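Local coordinates for protein putative hydroxymethylglutaryl-CoA synthase (Streptococcus mutans, PDB 3SQZ) that probably makes hydroxymethylglutaryl-CoA by condensing acetyl-CoA with acetoacetyl-CoA, and binds coenzyme A within a thiolase-type fold, at residues D260-K272 with G309-L323. Residues are numbered along the deposited sequence; the frame is centred on the assembly and turned at random.
With COA (coenzyme A), chain D.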
# COMPACT_ATOMS: atom_id res chain seq x y z
N ASP A 260 -4.94 0.89 25.04
CA ASP A 260 -3.71 0.11 25.00
C ASP A 260 -2.77 0.53 23.87
O ASP A 260 -1.62 0.11 23.82
CB ASP A 260 -4.03 -1.38 24.90
CG ASP A 260 -4.68 -1.91 26.15
OD1 ASP A 260 -4.18 -1.62 27.25
OD2 ASP A 260 -5.71 -2.61 26.04
N PHE A 261 -3.27 1.39 22.98
CA PHE A 261 -2.54 1.73 21.77
C PHE A 261 -2.20 3.20 21.70
O PHE A 261 -2.96 4.05 22.18
CB PHE A 261 -3.36 1.28 20.56
CG PHE A 261 -3.65 -0.18 20.57
CD1 PHE A 261 -2.68 -1.08 20.18
CD2 PHE A 261 -4.86 -0.67 21.05
CE1 PHE A 261 -2.91 -2.44 20.23
CE2 PHE A 261 -5.10 -2.03 21.10
CZ PHE A 261 -4.12 -2.91 20.69
N ALA A 262 -1.06 3.50 21.09
CA ALA A 262 -0.61 4.87 20.92
C ALA A 262 -1.07 5.44 19.58
O ALA A 262 -1.06 6.66 19.39
CB ALA A 262 0.90 4.94 21.02
N ALA A 263 -1.47 4.57 18.66
CA ALA A 263 -1.90 4.97 17.32
C ALA A 263 -2.73 3.85 16.71
O ALA A 263 -2.52 2.66 17.01
CB ALA A 263 -0.71 5.28 16.44
N PHE A 264 -3.65 4.24 15.84
CA PHE A 264 -4.44 3.30 15.06
C PHE A 264 -4.25 3.64 13.58
O PHE A 264 -4.40 4.80 13.20
CB PHE A 264 -5.93 3.40 15.44
CG PHE A 264 -6.66 2.07 15.45
CD1 PHE A 264 -6.79 1.33 14.28
CD2 PHE A 264 -7.25 1.57 16.61
CE1 PHE A 264 -7.46 0.11 14.27
CE2 PHE A 264 -7.93 0.35 16.61
CZ PHE A 264 -8.04 -0.38 15.44
N CYS A 265 -3.89 2.65 12.77
CA CYS A 265 -3.71 2.83 11.32
C CYS A 265 -4.83 2.13 10.57
O CYS A 265 -5.25 1.03 10.95
CB CYS A 265 -2.38 2.25 10.86
SG CYS A 265 -0.95 3.14 11.48
N PHE A 266 -5.28 2.76 9.49
CA PHE A 266 -6.39 2.27 8.69
C PHE A 266 -6.01 2.14 7.23
O PHE A 266 -5.14 2.84 6.73
CB PHE A 266 -7.57 3.24 8.79
CG PHE A 266 -8.02 3.47 10.19
CD1 PHE A 266 -9.03 2.71 10.74
CD2 PHE A 266 -7.40 4.43 10.97
CE1 PHE A 266 -9.43 2.92 12.05
CE2 PHE A 266 -7.78 4.63 12.29
CZ PHE A 266 -8.81 3.88 12.83
N HIS A 267 -6.68 1.24 6.53
CA HIS A 267 -6.59 1.19 5.09
C HIS A 267 -6.95 2.58 4.52
O HIS A 267 -7.87 3.23 5.05
CB HIS A 267 -7.54 0.11 4.58
CG HIS A 267 -7.70 0.11 3.10
ND1 HIS A 267 -6.62 0.15 2.24
CD2 HIS A 267 -8.81 0.11 2.32
CE1 HIS A 267 -7.06 0.17 1.00
NE2 HIS A 267 -8.38 0.15 1.02
N LEU A 268 -6.26 3.01 3.47
CA LEU A 268 -6.31 4.40 3.00
C LEU A 268 -6.61 4.56 1.50
O LEU A 268 -5.76 5.03 0.74
CB LEU A 268 -4.99 5.11 3.35
CG LEU A 268 -4.96 5.79 4.71
CD1 LEU A 268 -3.54 6.09 5.15
CD2 LEU A 268 -5.77 7.07 4.63
N PRO A 269 -7.81 4.18 1.08
CA PRO A 269 -8.17 4.43 -0.33
C PRO A 269 -8.34 5.93 -0.59
O PRO A 269 -8.10 6.39 -1.70
CB PRO A 269 -9.49 3.69 -0.50
CG PRO A 269 -10.07 3.63 0.88
CD PRO A 269 -8.91 3.56 1.83
N PHE A 270 -8.76 6.66 0.43
CA PHE A 270 -8.73 8.12 0.47
C PHE A 270 -8.82 8.50 1.94
O PHE A 270 -9.43 7.78 2.73
CB PHE A 270 -9.82 8.75 -0.41
CG PHE A 270 -11.23 8.30 -0.09
CD1 PHE A 270 -12.10 9.12 0.62
CD2 PHE A 270 -11.71 7.07 -0.54
CE1 PHE A 270 -13.41 8.72 0.89
CE2 PHE A 270 -13.00 6.66 -0.26
CZ PHE A 270 -13.85 7.49 0.45
N PRO A 271 -8.19 9.62 2.34
CA PRO A 271 -8.08 9.85 3.79
C PRO A 271 -9.41 10.09 4.51
O PRO A 271 -9.50 9.75 5.68
CB PRO A 271 -7.16 11.07 3.88
CG PRO A 271 -6.31 10.96 2.65
CD PRO A 271 -7.26 10.48 1.59
N LYS A 272 -10.42 10.64 3.84
CA LYS A 272 -11.72 10.80 4.49
C LYS A 272 -12.30 9.47 5.00
O LYS A 272 -12.89 9.43 6.08
CB LYS A 272 -12.71 11.53 3.58
CG LYS A 272 -14.15 11.56 4.11
CD LYS A 272 -14.30 12.37 5.39
CE LYS A 272 -14.18 13.87 5.15
NZ LYS A 272 -15.25 14.40 4.26
N GLY A 309 -2.56 9.40 -3.20
CA GLY A 309 -3.79 8.75 -3.59
C GLY A 309 -3.85 7.31 -3.12
O GLY A 309 -3.13 6.90 -2.21
N ASN A 310 -4.73 6.55 -3.75
CA ASN A 310 -4.98 5.16 -3.39
C ASN A 310 -3.92 4.25 -4.00
O ASN A 310 -3.67 4.31 -5.21
CB ASN A 310 -6.36 4.81 -3.95
CG ASN A 310 -6.90 3.48 -3.48
OD1 ASN A 310 -6.25 2.74 -2.73
ND2 ASN A 310 -8.12 3.17 -3.90
N ILE A 311 -3.31 3.40 -3.18
CA ILE A 311 -2.38 2.39 -3.68
C ILE A 311 -2.82 0.98 -3.31
O ILE A 311 -2.01 0.05 -3.24
CB ILE A 311 -0.90 2.69 -3.31
CG1 ILE A 311 -0.62 2.53 -1.81
CG2 ILE A 311 -0.51 4.09 -3.81
CD1 ILE A 311 0.86 2.52 -1.47
N TYR A 312 -4.13 0.82 -3.11
CA TYR A 312 -4.72 -0.49 -2.86
C TYR A 312 -3.98 -1.25 -1.74
O TYR A 312 -4.00 -0.81 -0.58
CB TYR A 312 -4.86 -1.30 -4.15
CG TYR A 312 -5.84 -0.79 -5.21
CD1 TYR A 312 -6.99 -0.07 -4.88
CD2 TYR A 312 -5.63 -1.12 -6.55
CE1 TYR A 312 -7.89 0.33 -5.88
CE2 TYR A 312 -6.51 -0.74 -7.53
CZ TYR A 312 -7.64 -0.02 -7.20
OH TYR A 312 -8.53 0.37 -8.17
N THR A 313 -3.35 -2.39 -2.05
CA THR A 313 -2.74 -3.22 -1.01
C THR A 313 -1.76 -2.47 -0.12
O THR A 313 -1.63 -2.78 1.06
CB THR A 313 -2.00 -4.46 -1.59
OG1 THR A 313 -0.96 -4.04 -2.48
CG2 THR A 313 -2.98 -5.42 -2.28
N GLY A 314 -1.05 -1.50 -0.68
CA GLY A 314 -0.04 -0.82 0.10
C GLY A 314 -0.56 0.30 0.99
O GLY A 314 0.19 0.83 1.79
N SER A 315 -1.84 0.64 0.88
CA SER A 315 -2.30 1.89 1.50
C SER A 315 -2.22 1.89 3.02
O SER A 315 -1.78 2.88 3.60
CB SER A 315 -3.70 2.25 1.02
OG SER A 315 -4.64 1.32 1.52
N LEU A 316 -2.60 0.79 3.67
CA LEU A 316 -2.50 0.69 5.12
C LEU A 316 -1.04 0.89 5.56
O LEU A 316 -0.76 1.58 6.54
CB LEU A 316 -2.98 -0.69 5.57
CG LEU A 316 -2.75 -1.06 7.04
CD1 LEU A 316 -3.51 -0.14 8.00
CD2 LEU A 316 -3.15 -2.51 7.28
N PHE A 317 -0.12 0.29 4.81
CA PHE A 317 1.29 0.30 5.18
C PHE A 317 1.98 1.61 4.85
O PHE A 317 2.90 2.01 5.55
CB PHE A 317 1.96 -0.93 4.58
CG PHE A 317 1.31 -2.18 5.05
CD1 PHE A 317 1.55 -2.64 6.33
CD2 PHE A 317 0.36 -2.83 4.27
CE1 PHE A 317 0.91 -3.76 6.81
CE2 PHE A 317 -0.29 -3.96 4.75
CZ PHE A 317 -0.01 -4.43 6.02
N LEU A 318 1.51 2.28 3.80
CA LEU A 318 1.93 3.65 3.54
C LEU A 318 1.52 4.55 4.71
O LEU A 318 2.29 5.42 5.13
CB LEU A 318 1.34 4.15 2.22
CG LEU A 318 1.67 5.60 1.86
CD1 LEU A 318 3.17 5.82 1.70
CD2 LEU A 318 0.93 6.00 0.59
N GLY A 319 0.32 4.35 5.24
CA GLY A 319 -0.11 5.10 6.40
C GLY A 319 0.74 4.80 7.63
O GLY A 319 1.06 5.71 8.40
N LEU A 320 1.11 3.54 7.83
CA LEU A 320 2.04 3.19 8.90
C LEU A 320 3.35 3.96 8.73
O LEU A 320 3.88 4.56 9.67
CB LEU A 320 2.29 1.68 8.92
CG LEU A 320 3.36 1.20 9.91
CD1 LEU A 320 2.99 1.49 11.37
CD2 LEU A 320 3.65 -0.28 9.71
N LEU A 321 3.89 3.95 7.52
CA LEU A 321 5.14 4.65 7.25
C LEU A 321 5.01 6.16 7.50
O LEU A 321 5.87 6.77 8.14
CB LEU A 321 5.56 4.38 5.81
CG LEU A 321 6.91 4.95 5.38
CD1 LEU A 321 8.06 4.39 6.22
CD2 LEU A 321 7.11 4.67 3.90
N SER A 322 3.92 6.74 7.02
CA SER A 322 3.63 8.14 7.23
C SER A 322 3.55 8.46 8.74
O SER A 322 4.11 9.45 9.21
CB SER A 322 2.32 8.48 6.53
OG SER A 322 2.09 9.88 6.49
N LEU A 323 2.86 7.61 9.48
CA LEU A 323 2.77 7.74 10.93
C LEU A 323 4.16 7.75 11.57
O LEU A 323 4.49 8.63 12.36
CB LEU A 323 1.96 6.59 11.50
CG LEU A 323 1.98 6.45 13.02
CD1 LEU A 323 1.31 7.65 13.71
CD2 LEU A 323 1.35 5.13 13.44
N1A COA D . -17.04 20.72 -0.13
C2A COA D . -16.69 19.79 0.77
N3A COA D . -17.05 18.46 0.58
C4A COA D . -17.76 18.12 -0.53
C5A COA D . -18.12 19.08 -1.47
C6A COA D . -17.77 20.36 -1.28
N6A COA D . -18.14 21.36 -2.25
N7A COA D . -18.82 18.46 -2.48
C8A COA D . -18.90 17.16 -2.20
N9A COA D . -18.24 16.96 -0.95
C1B COA D . -17.96 15.68 -0.33
C2B COA D . -18.92 14.91 0.61
O2B COA D . -19.99 15.36 1.31
C3B COA D . -18.07 13.70 0.97
O3B COA D . -17.63 13.38 2.23
P3B COA D . -18.55 12.76 3.30
O7A COA D . -18.79 11.24 2.96
O8A COA D . -17.75 12.91 4.63
O9A COA D . -19.86 13.52 3.35
C4B COA D . -17.30 13.49 -0.28
O4B COA D . -16.80 14.82 -0.54
C5B COA D . -17.61 12.47 -1.32
O5B COA D . -18.80 12.92 -1.91
P1A COA D . -19.49 12.08 -3.06
O1A COA D . -19.77 10.61 -2.56
O2A COA D . -20.77 12.76 -3.50
O3A COA D . -18.43 12.04 -4.24
P2A COA D . -18.45 10.99 -5.44
O4A COA D . -19.92 10.61 -5.83
O5A COA D . -17.73 11.58 -6.63
O6A COA D . -17.69 9.66 -4.97
CBP COA D . -16.05 8.31 -3.79
CCP COA D . -16.66 9.67 -4.02
CDP COA D . -17.10 7.39 -3.26
CEP COA D . -14.92 8.39 -2.79
CAP COA D . -15.53 7.83 -5.12
OAP COA D . -14.40 8.49 -5.50
C9P COA D . -15.32 6.32 -5.16
O9P COA D . -16.25 5.53 -5.25
N8P COA D . -13.92 5.88 -5.13
C7P COA D . -13.58 4.48 -4.99
C6P COA D . -13.83 3.92 -3.61
C5P COA D . -13.33 2.48 -3.44
O5P COA D . -12.46 2.03 -4.15
N4P COA D . -13.84 1.70 -2.34
C3P COA D . -13.30 0.36 -2.09
C2P COA D . -12.47 0.19 -0.85
S1P COA D . -13.14 0.88 0.63
O HOH W 1 -2.59 3.49 7.62
O HOH W 2 -4.11 -1.39 2.47
O HOH W 3 -2.99 5.65 0.30
O HOH W 4 -5.44 7.90 0.09
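Phe266 O and Leu316 O are gripped by one buried water, which donates to the first at 2.8 Å and to the second at 2.9 Å, bridging two carbonyls that cannot bond to each other. A second water accepts from Leu316 N beside His267 ND1. In one of the serine's two modelled positions, the backbone N-H of Leu268 also donates to Ser315 OG over 3.0 Å, nearly straight at 165°, tying the residue just after His267 to helix 315-323. His267 ND1 and the serine hydroxyl come doubtfully close, and as each residue has two modelled positions the pair may not coexist.

Strand 263-266, an edge strand of the mixed sheet, runs roughly antiparallel to the helix across an apolar seam. Leu316 brings CD1 up against the backbone around Cys265 and Phe266, while Cys265 SG meets Leu323 CD2 at 3.6 Å. Gly319 presents bare backbone, letting Leu268 CD1 rest 3.8 Å from its CA.

Farther along, Asn310 has its amide swung anti to its backbone N (chi1 -170°), which lays the group alongside Pro269, with ND2 3.7 Å from Pro269 CB. The amide is steadied by an Asx turn: OD1 accepts from Tyr312 N at 2.9 Å, the donor standing 45° out of the carbonyl plane. Asn310, predicted to bind hydroxymethylglutaryl-CoA, also touches Tyr177. Beyond the proline, coenzyme A lays its CEP methyl over one face of the Phe270 ring, and Lys272 NZ reaches phosphate oxygen O8A at 2.9 Å.

The principle illustrated is second-shell support: a strand end and the neighbouring helix, linked by water, may help position His267, the predicted proton donor/acceptor, near the modified cysteine at position 145, though the two modelled positions of His267 and Ser315 suggest that the ring is not locked in one orientation.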